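Extracellular solute-binding protein family 5 (PDB 4ONY) probably binds peptides or related solutes in the periplasm and hands them to an ABC transporter for import. Local coordinates at residues D309-V314 with V558-L563; P60-S65 with D200-S205. All blocks are in the same frame, centred on the assembly; numbering follows the deposited sequence.

The two contacts lie on opposite sides of the chain's centre. Their centres are about 37 Å apart and their nearest atoms about 21 Å, so neither touches the other. Along the chain they come in series: contact 2 closes at residue 205, before contact 1 opens at residue 309. Contact 1 pairs strands 310-315 and 557-562 inside the mixed sheet that also holds strands 435-440, 462-467 and 484-489. Contact 2 joins two loops, one after strand 46-52 and one before strand 216-222, beside helix 133-146. The two share no sheet or helix. This separation is consistent with the two-lobed architecture of periplasmic binding proteins, with one contact in each lobe.

Contact 1. Residues D309-V314 with V558-L563; sequences DMLGFV and VPLYHL
Phe313 and Val558 form a hydrogen-bonded pair between antiparallel strands of a mixed beta sheet, as expected in the periplasmic binding protein fold. Val558 N donates to Phe313 O at 2.7 Å, and Phe313 N returns a bond to Val558 O at 3.0 Å. Gly312 and Pro559 form the next, non-hydrogen-bonded pair. Gly312 CA also lies 3.1 Å from Val558 O. Past Pro559, Leu560 N bonds to Leu311 O at 2.8 Å.

The tight part centres on Leu560. Its CB lies 3.3 Å from Leu311 O. Its CG, anti to the carbonyl carbon (chi1 -70°), is set 3.8 Å from Gly312 CA. Its CD2 meets Phe313 CE2 at 3.8 Å, while CD1 sits over one face of the ring, toward the rim. Val558 CB lies at the ring's edge. Tyr452 of helix 443-458 stacks on Phe313, and Ile448 of that helix also packs against it.

The solvent side is at Leu311, which is partly exposed. Its CG meets Leu560 CD1, and its CD2 meets Tyr561 CE1, with the Leu311 and Tyr561 side chains side by side. On the face of Pro559, the Met310 chain folds back at chi2 and chi3 and lays SD and CE beside Pro559 CB. The Arg351 side chain bonds to Pro559 O from strand 350-351, which flanks 557-562 on the side away from 310-315.

Near Asp309 the strands part and a water fills in. It donates to Asp309 O and Tyr561 O and accepts from Leu311 N, the last at 3.1 Å.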
ATOM      1  N   ASP A 309       1.336   6.357   3.380  1.00 16.98           N
ATOM      2  CA  ASP A 309       1.413   6.719   1.978  1.00 16.90           C
ATOM      3  C   ASP A 309       1.794   8.207   1.879  1.00 15.81           C
ATOM      4  O   ASP A 309       1.296   9.031   2.651  1.00 14.70           O
ATOM      5  CB  ASP A 309       0.072   6.469   1.295  1.00 17.78           C
ATOM      6  CG  ASP A 309      -0.204   4.987   1.039  1.00 19.67           C
ATOM      7  OD1 ASP A 309       0.685   4.098   1.217  1.00 19.02           O
ATOM      8  OD2 ASP A 309      -1.326   4.732   0.624  1.00 20.49           O
ATOM      9  N   MET A 310       2.664   8.541   0.942  1.00 15.20           N
ATOM     10  CA  MET A 310       2.933   9.954   0.632  1.00 15.12           C
ATOM     11  C   MET A 310       1.704  10.662   0.037  1.00 15.61           C
ATOM     12  O   MET A 310       0.988  10.108  -0.808  1.00 14.46           O
ATOM     13  CB  MET A 310       4.083  10.053  -0.350  1.00 15.92           C
ATOM     14  CG  MET A 310       4.480  11.461  -0.771  1.00 16.71           C
ATOM     15  SD  MET A 310       4.891  12.691   0.476  1.00 17.09           S
ATOM     16  CE  MET A 310       6.459  11.999   1.012  1.00 17.83           C
ATOM     17  N   LEU A 311       1.445  11.868   0.539  1.00 15.19           N
ATOM     18  CA  LEU A 311       0.619  12.855  -0.106  1.00 15.30           C
ATOM     19  C   LEU A 311       1.489  14.121  -0.141  1.00 14.80           C
ATOM     20  O   LEU A 311       2.021  14.541   0.878  1.00 14.59           O
ATOM     21  CB  LEU A 311      -0.672  13.129   0.694  1.00 15.87           C
ATOM     22  CG  LEU A 311      -1.570  14.251   0.185  1.00 16.76           C
ATOM     23  CD1 LEU A 311      -2.134  13.946  -1.201  1.00 17.23           C
ATOM     24  CD2 LEU A 311      -2.730  14.486   1.129  1.00 17.47           C
ATOM     25  N   GLY A 312       1.598  14.745  -1.301  1.00 14.21           N
ATOM     26  CA  GLY A 312       2.379  15.969  -1.426  1.00 14.03           C
ATOM     27  C   GLY A 312       2.010  16.788  -2.621  1.00 14.02           C
ATOM     28  O   GLY A 312       1.352  16.268  -3.544  1.00 13.79           O
ATOM     29  N   PHE A 313       2.451  18.060  -2.643  1.00 13.56           N
ATOM     30  CA  PHE A 313       2.411  18.822  -3.878  1.00 13.29           C
ATOM     31  C   PHE A 313       3.587  18.360  -4.695  1.00 13.15           C
ATOM     32  O   PHE A 313       4.665  18.124  -4.145  1.00 14.86           O
ATOM     33  CB  PHE A 313       2.505  20.314  -3.639  1.00 13.21           C
ATOM     34  CG  PHE A 313       1.324  20.910  -2.966  1.00 13.44           C
ATOM     35  CD1 PHE A 313       0.138  21.105  -3.658  1.00 13.72           C
ATOM     36  CD2 PHE A 313       1.400  21.347  -1.651  1.00 13.93           C
ATOM     37  CE1 PHE A 313      -0.954  21.703  -3.063  1.00 14.09           C
ATOM     38  CE2 PHE A 313       0.292  21.975  -1.051  1.00 14.03           C
ATOM     39  CZ  PHE A 313      -0.884  22.150  -1.767  1.00 14.09           C
ATOM     40  N   VAL A 314       3.376  18.157  -5.983  1.00 12.39           N
ATOM     41  CA  VAL A 314       4.373  17.662  -6.895  1.00 11.61           C
ATOM     42  C   VAL A 314       4.784  18.732  -7.869  1.00 11.09           C
ATOM     43  O   VAL A 314       3.947  19.322  -8.531  1.00 11.43           O
ATOM     44  CB  VAL A 314       3.878  16.441  -7.689  1.00 12.03           C
ATOM     45  CG1 VAL A 314       5.011  15.890  -8.533  1.00 11.80           C
ATOM     46  CG2 VAL A 314       3.457  15.313  -6.744  1.00 12.33           C
ATOM     47  N   VAL A 558       6.483  18.527  -2.160  1.00 12.47           N
ATOM     48  CA  VAL A 558       6.349  19.232  -0.889  1.00 12.31           C
ATOM     49  C   VAL A 558       5.501  18.259  -0.061  1.00 12.14           C
ATOM     50  O   VAL A 558       4.310  18.115  -0.294  1.00 11.58           O
ATOM     51  CB  VAL A 558       5.583  20.544  -1.006  1.00 12.66           C
ATOM     52  CG1 VAL A 558       5.523  21.250   0.337  1.00 13.00           C
ATOM     53  CG2 VAL A 558       6.213  21.442  -2.083  1.00 13.30           C
ATOM     54  N   PRO A 559       6.127  17.557   0.874  1.00 12.13           N
ATOM     55  CA  PRO A 559       5.399  16.511   1.591  1.00 12.32           C
ATOM     56  C   PRO A 559       4.337  17.141   2.506  1.00 12.80           C
ATOM     57  O   PRO A 559       4.604  18.148   3.185  1.00 12.89           O
ATOM     58  CB  PRO A 559       6.516  15.796   2.351  1.00 12.34           C
ATOM     59  CG  PRO A 559       7.538  16.865   2.632  1.00 12.58           C
ATOM     60  CD  PRO A 559       7.487  17.774   1.411  1.00 12.34           C
ATOM     61  N   LEU A 560       3.144  16.542   2.556  1.00 12.84           N
ATOM     62  CA  LEU A 560       2.042  17.118   3.309  1.00 12.79           C
ATOM     63  C   LEU A 560       1.876  16.391   4.629  1.00 13.05           C
ATOM     64  O   LEU A 560       2.647  16.661   5.550  1.00 13.02           O
ATOM     65  CB  LEU A 560       0.775  17.138   2.448  1.00 13.23           C
ATOM     66  CG  LEU A 560       0.829  18.136   1.285  1.00 13.33           C
ATOM     67  CD1 LEU A 560      -0.376  18.068   0.337  1.00 13.31           C
ATOM     68  CD2 LEU A 560       1.001  19.544   1.818  1.00 13.99           C
ATOM     69  N   TYR A 561       0.929  15.450   4.732  1.00 12.93           N
ATOM     70  CA  TYR A 561       0.531  14.925   6.007  1.00 13.90           C
ATOM     71  C   TYR A 561      -0.208  13.602   5.886  1.00 14.19           C
ATOM     72  O   TYR A 561      -0.647  13.198   4.802  1.00 14.52           O
ATOM     73  CB  TYR A 561      -0.345  15.959   6.747  1.00 14.96           C
ATOM     74  CG  TYR A 561      -1.393  16.558   5.835  1.00 15.67           C
ATOM     75  CD1 TYR A 561      -2.504  15.822   5.437  1.00 16.26           C
ATOM     76  CD2 TYR A 561      -1.238  17.813   5.343  1.00 15.57           C
ATOM     77  CE1 TYR A 561      -3.440  16.355   4.564  1.00 17.42           C
ATOM     78  CE2 TYR A 561      -2.175  18.357   4.517  1.00 17.04           C
ATOM     79  CZ  TYR A 561      -3.263  17.627   4.122  1.00 17.16           C
ATOM     80  OH  TYR A 561      -4.160  18.210   3.281  1.00 18.58           O
ATOM     81  N   HIS A 562      -0.311  12.936   7.015  1.00 14.54           N
ATOM     82  CA  HIS A 562      -0.874  11.602   7.116  1.00 15.06           C
ATOM     83  C   HIS A 562      -1.454  11.463   8.509  1.00 15.60           C
ATOM     84  O   HIS A 562      -1.130  12.266   9.422  1.00 16.14           O
ATOM     85  CB  HIS A 562       0.237  10.548   6.916  1.00 14.82           C
ATOM     86  CG  HIS A 562       1.261  10.542   8.000  1.00 14.52           C
ATOM     87  ND1 HIS A 562       2.290  11.465   8.068  1.00 14.77           N
ATOM     88  CD2 HIS A 562       1.386   9.773   9.105  1.00 15.20           C
ATOM     89  CE1 HIS A 562       2.981  11.288   9.182  1.00 14.74           C
ATOM     90  NE2 HIS A 562       2.465  10.256   9.821  1.00 15.32           N
ATOM     91  N   LEU A 563      -2.252  10.429   8.705  1.00 16.23           N
ATOM     92  CA  LEU A 563      -2.840  10.158  10.013  1.00 16.94           C
ATOM     93  C   LEU A 563      -1.884   9.285  10.801  1.00 16.82           C
ATOM     94  O   LEU A 563      -1.531   8.258  10.348  1.00 17.15           O
ATOM     95  CB  LEU A 563      -4.193   9.439   9.830  1.00 18.25           C
ATOM     96  CG  LEU A 563      -5.313  10.340   9.317  1.00 18.73           C
ATOM     97  CD1 LEU A 563      -6.567   9.525   9.134  1.00 20.00           C
ATOM     98  CD2 LEU A 563      -5.568  11.504  10.267  1.00 19.52           C
TER
HETATM   99  O   HOH W   1       1.625  11.518   3.579  1.00 18.02           O

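Contact 2. Residues P60-S65 with D200-S205; sequences PFVLKS and DTFGNS
A type II beta turn from Thr201 to Asn204 presents Phe202 and Gly203 to Val62, in a contact between two loops of the solute-binding protein. The turn is closed by Asn204 N bonding to Thr201 O. Gly203 takes the third position with positive phi (120°). At these backbone angles a CB would collide with Phe202 O, which explains the glycine.

At the buried end, Val62 CG1 reaches the Phe202 ring obliquely, 3.5 Å from CE2. Phe202 CG lies anti to the backbone N (chi1 -176°), on the way to Val62. Val62 CB and CG2 lie against the backbone of Gly203. Phe61 adds a looser touch, CB to Phe202 CZ at 4.4 Å, and its own ring meets Tyr74, Tyr84 and Tyr151 edge-to-face. Ile142 of helix 133-146 packs on Phe202, and Lys146 of that helix bonds to Phe202 O.

The middle of the contact is bridged by water. One water accepts from Lys64 N and donates to Gly203 O at 2.8 Å. Lys64 CB also rests 3.4 Å from Gly203 O. A second water donates to Lys64 O and Asn204 O, so the two backbones are tied without a direct bond between them.

At the exposed end, the Lys64 chain bends at chi2 and chi4 and curls around the hydroxyl of Ser205. Two partners grip the Ser205 hydroxyl: Lys64 NZ donates to OG at 2.8 Å, and Ser65 OG is hydrogen-bonded to Ser205 OG at 3.1 Å.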
ATOM      1  N   PRO A  60     -12.191 -13.113  -9.528  1.00 15.63           N
ATOM      2  CA  PRO A  60     -11.229 -12.038  -9.369  1.00 15.44           C
ATOM      3  C   PRO A  60     -10.037 -12.166 -10.298  1.00 15.82           C
ATOM      4  O   PRO A  60      -9.141 -11.333 -10.213  1.00 15.56           O
ATOM      5  CB  PRO A  60     -10.766 -12.183  -7.900  1.00 15.76           C
ATOM      6  CG  PRO A  60     -11.018 -13.563  -7.547  1.00 16.09           C
ATOM      7  CD  PRO A  60     -12.167 -14.068  -8.406  1.00 15.99           C
ATOM      8  N   PHE A  61     -10.002 -13.150 -11.195  1.00 15.94           N
ATOM      9  CA  PHE A  61      -8.778 -13.425 -11.946  1.00 16.31           C
ATOM     10  C   PHE A  61      -8.819 -13.112 -13.444  1.00 16.45           C
ATOM     11  O   PHE A  61      -7.860 -13.432 -14.164  1.00 17.04           O
ATOM     12  CB  PHE A  61      -8.420 -14.905 -11.754  1.00 16.88           C
ATOM     13  CG  PHE A  61      -8.387 -15.322 -10.310  1.00 16.38           C
ATOM     14  CD1 PHE A  61      -7.463 -14.758  -9.437  1.00 16.18           C
ATOM     15  CD2 PHE A  61      -9.272 -16.284  -9.830  1.00 16.59           C
ATOM     16  CE1 PHE A  61      -7.416 -15.167  -8.098  1.00 16.09           C
ATOM     17  CE2 PHE A  61      -9.257 -16.670  -8.499  1.00 16.40           C
ATOM     18  CZ  PHE A  61      -8.333 -16.107  -7.631  1.00 15.83           C
ATOM     19  N   VAL A  62      -9.896 -12.466 -13.908  1.00 16.37           N
ATOM     20  CA  VAL A  62     -10.159 -12.269 -15.355  1.00 16.37           C
ATOM     21  C   VAL A  62     -10.559 -10.840 -15.662  1.00 16.60           C
ATOM     22  O   VAL A  62     -10.986 -10.096 -14.755  1.00 16.48           O
ATOM     23  CB  VAL A  62     -11.280 -13.239 -15.849  1.00 16.51           C
ATOM     24  CG1 VAL A  62     -10.907 -14.688 -15.561  1.00 16.28           C
ATOM     25  CG2 VAL A  62     -12.610 -12.920 -15.186  1.00 16.39           C
ATOM     26  N   LEU A  63     -10.436 -10.448 -16.935  1.00 17.50           N
ATOM     27  CA  LEU A  63     -10.737  -9.070 -17.334  1.00 18.33           C
ATOM     28  C   LEU A  63     -12.186  -8.710 -17.107  1.00 18.06           C
ATOM     29  O   LEU A  63     -12.457  -7.671 -16.554  1.00 16.76           O
ATOM     30  CB  LEU A  63     -10.389  -8.808 -18.810  1.00 19.90           C
ATOM     31  CG  LEU A  63      -8.888  -8.584 -19.075  1.00 20.85           C
ATOM     32  CD1 LEU A  63      -8.651  -8.611 -20.590  1.00 23.24           C
ATOM     33  CD2 LEU A  63      -8.397  -7.281 -18.477  1.00 19.95           C
ATOM     34  N   LYS A  64     -13.116  -9.581 -17.504  1.00 18.05           N
ATOM     35  CA  LYS A  64     -14.539  -9.227 -17.428  1.00 18.63           C
ATOM     36  C   LYS A  64     -14.980  -8.983 -15.984  1.00 18.40           C
ATOM     37  O   LYS A  64     -14.761  -9.847 -15.125  1.00 18.71           O
ATOM     38  CB  LYS A  64     -15.432 -10.319 -18.080  1.00 18.99           C
ATOM     39  CG  LYS A  64     -16.934 -10.019 -18.088  1.00 19.64           C
ATOM     40  CD  LYS A  64     -17.196  -8.755 -18.851  1.00 20.38           C
ATOM     41  CE  LYS A  64     -18.650  -8.326 -18.967  1.00 21.65           C
ATOM     42  NZ  LYS A  64     -19.583  -9.468 -19.109  1.00 23.25           N
ATOM     43  N   SER A  65     -15.607  -7.826 -15.732  1.00 17.93           N
ATOM     44  CA  SER A  65     -16.094  -7.429 -14.425  1.00 18.83           C
ATOM     45  C   SER A  65     -14.981  -7.269 -13.377  1.00 18.63           C
ATOM     46  O   SER A  65     -15.238  -7.319 -12.162  1.00 18.53           O
ATOM     47  CB  SER A  65     -17.169  -8.397 -13.875  1.00 18.95           C
ATOM     48  OG  SER A  65     -18.281  -8.399 -14.724  1.00 20.60           O
ATOM     49  N   ASP A 200     -14.411 -23.511 -20.644  1.00 27.00           N
ATOM     50  CA  ASP A 200     -15.005 -22.732 -21.720  1.00 27.63           C
ATOM     51  C   ASP A 200     -15.672 -21.507 -21.148  1.00 25.90           C
ATOM     52  O   ASP A 200     -15.578 -20.451 -21.751  1.00 25.05           O
ATOM     53  CB  ASP A 200     -16.031 -23.524 -22.496  1.00 30.61           C
ATOM     54  CG  ASP A 200     -15.413 -24.668 -23.255  1.00 33.50           C
ATOM     55  OD1 ASP A 200     -14.212 -24.584 -23.561  1.00 34.73           O
ATOM     56  OD2 ASP A 200     -16.129 -25.662 -23.528  1.00 39.84           O
ATOM     57  N   THR A 201     -16.283 -21.604 -19.966  1.00 24.38           N
ATOM     58  CA  THR A 201     -16.917 -20.401 -19.405  1.00 24.00           C
ATOM     59  C   THR A 201     -16.056 -19.590 -18.445  1.00 22.47           C
ATOM     60  O   THR A 201     -16.451 -18.505 -18.060  1.00 22.54           O
ATOM     61  CB  THR A 201     -18.291 -20.695 -18.765  1.00 24.77           C
ATOM     62  OG1 THR A 201     -18.114 -21.552 -17.667  1.00 24.49           O
ATOM     63  CG2 THR A 201     -19.267 -21.343 -19.811  1.00 26.38           C
ATOM     64  N   PHE A 202     -14.892 -20.090 -18.051  1.00 21.32           N
ATOM     65  CA  PHE A 202     -14.010 -19.338 -17.174  1.00 20.40           C
ATOM     66  C   PHE A 202     -13.621 -18.065 -17.903  1.00 20.27           C
ATOM     67  O   PHE A 202     -13.163 -18.095 -19.063  1.00 20.02           O
ATOM     68  CB  PHE A 202     -12.783 -20.154 -16.829  1.00 20.17           C
ATOM     69  CG  PHE A 202     -11.861 -19.481 -15.829  1.00 19.56           C
ATOM     70  CD1 PHE A 202     -12.018 -19.697 -14.494  1.00 19.25           C
ATOM     71  CD2 PHE A 202     -10.838 -18.637 -16.244  1.00 19.15           C
ATOM     72  CE1 PHE A 202     -11.186 -19.106 -13.565  1.00 18.54           C
ATOM     73  CE2 PHE A 202      -9.988 -18.049 -15.309  1.00 19.19           C
ATOM     74  CZ  PHE A 202     -10.163 -18.290 -13.967  1.00 18.09           C
ATOM     75  N   GLY A 203     -13.850 -16.936 -17.254  1.00 19.50           N
ATOM     76  CA  GLY A 203     -13.723 -15.669 -17.963  1.00 18.86           C
ATOM     77  C   GLY A 203     -15.018 -14.899 -17.969  1.00 18.48           C
ATOM     78  O   GLY A 203     -14.982 -13.661 -18.009  1.00 18.51           O
ATOM     79  N   ASN A 204     -16.155 -15.604 -17.949  1.00 18.38           N
ATOM     80  CA  ASN A 204     -17.473 -14.962 -17.983  1.00 18.47           C
ATOM     81  C   ASN A 204     -17.698 -14.195 -16.681  1.00 18.28           C
ATOM     82  O   ASN A 204     -17.069 -14.517 -15.681  1.00 17.41           O
ATOM     83  CB  ASN A 204     -18.627 -15.965 -18.148  1.00 18.81           C
ATOM     84  CG  ASN A 204     -18.714 -16.559 -19.555  1.00 19.82           C
ATOM     85  OD1 ASN A 204     -17.938 -16.232 -20.436  1.00 20.12           O
ATOM     86  ND2 ASN A 204     -19.659 -17.466 -19.749  1.00 20.40           N
ATOM     87  N   SER A 205     -18.547 -13.171 -16.723  1.00 18.85           N
ATOM     88  CA  SER A 205     -19.158 -12.614 -15.508  1.00 19.52           C
ATOM     89  C   SER A 205     -19.994 -13.726 -14.911  1.00 19.40           C
ATOM     90  O   SER A 205     -20.696 -14.444 -15.648  1.00 19.87           O
ATOM     91  CB  SER A 205     -20.170 -11.520 -15.835  1.00 20.49           C
ATOM     92  OG  SER A 205     -19.566 -10.519 -16.519  1.00 22.22           O
TER
HETATM   93  O   HOH W   2     -12.788 -12.288 -18.956  1.00 12.61           O
HETATM   94  O   HOH W   3     -15.757 -12.282 -14.098  1.00 25.34           O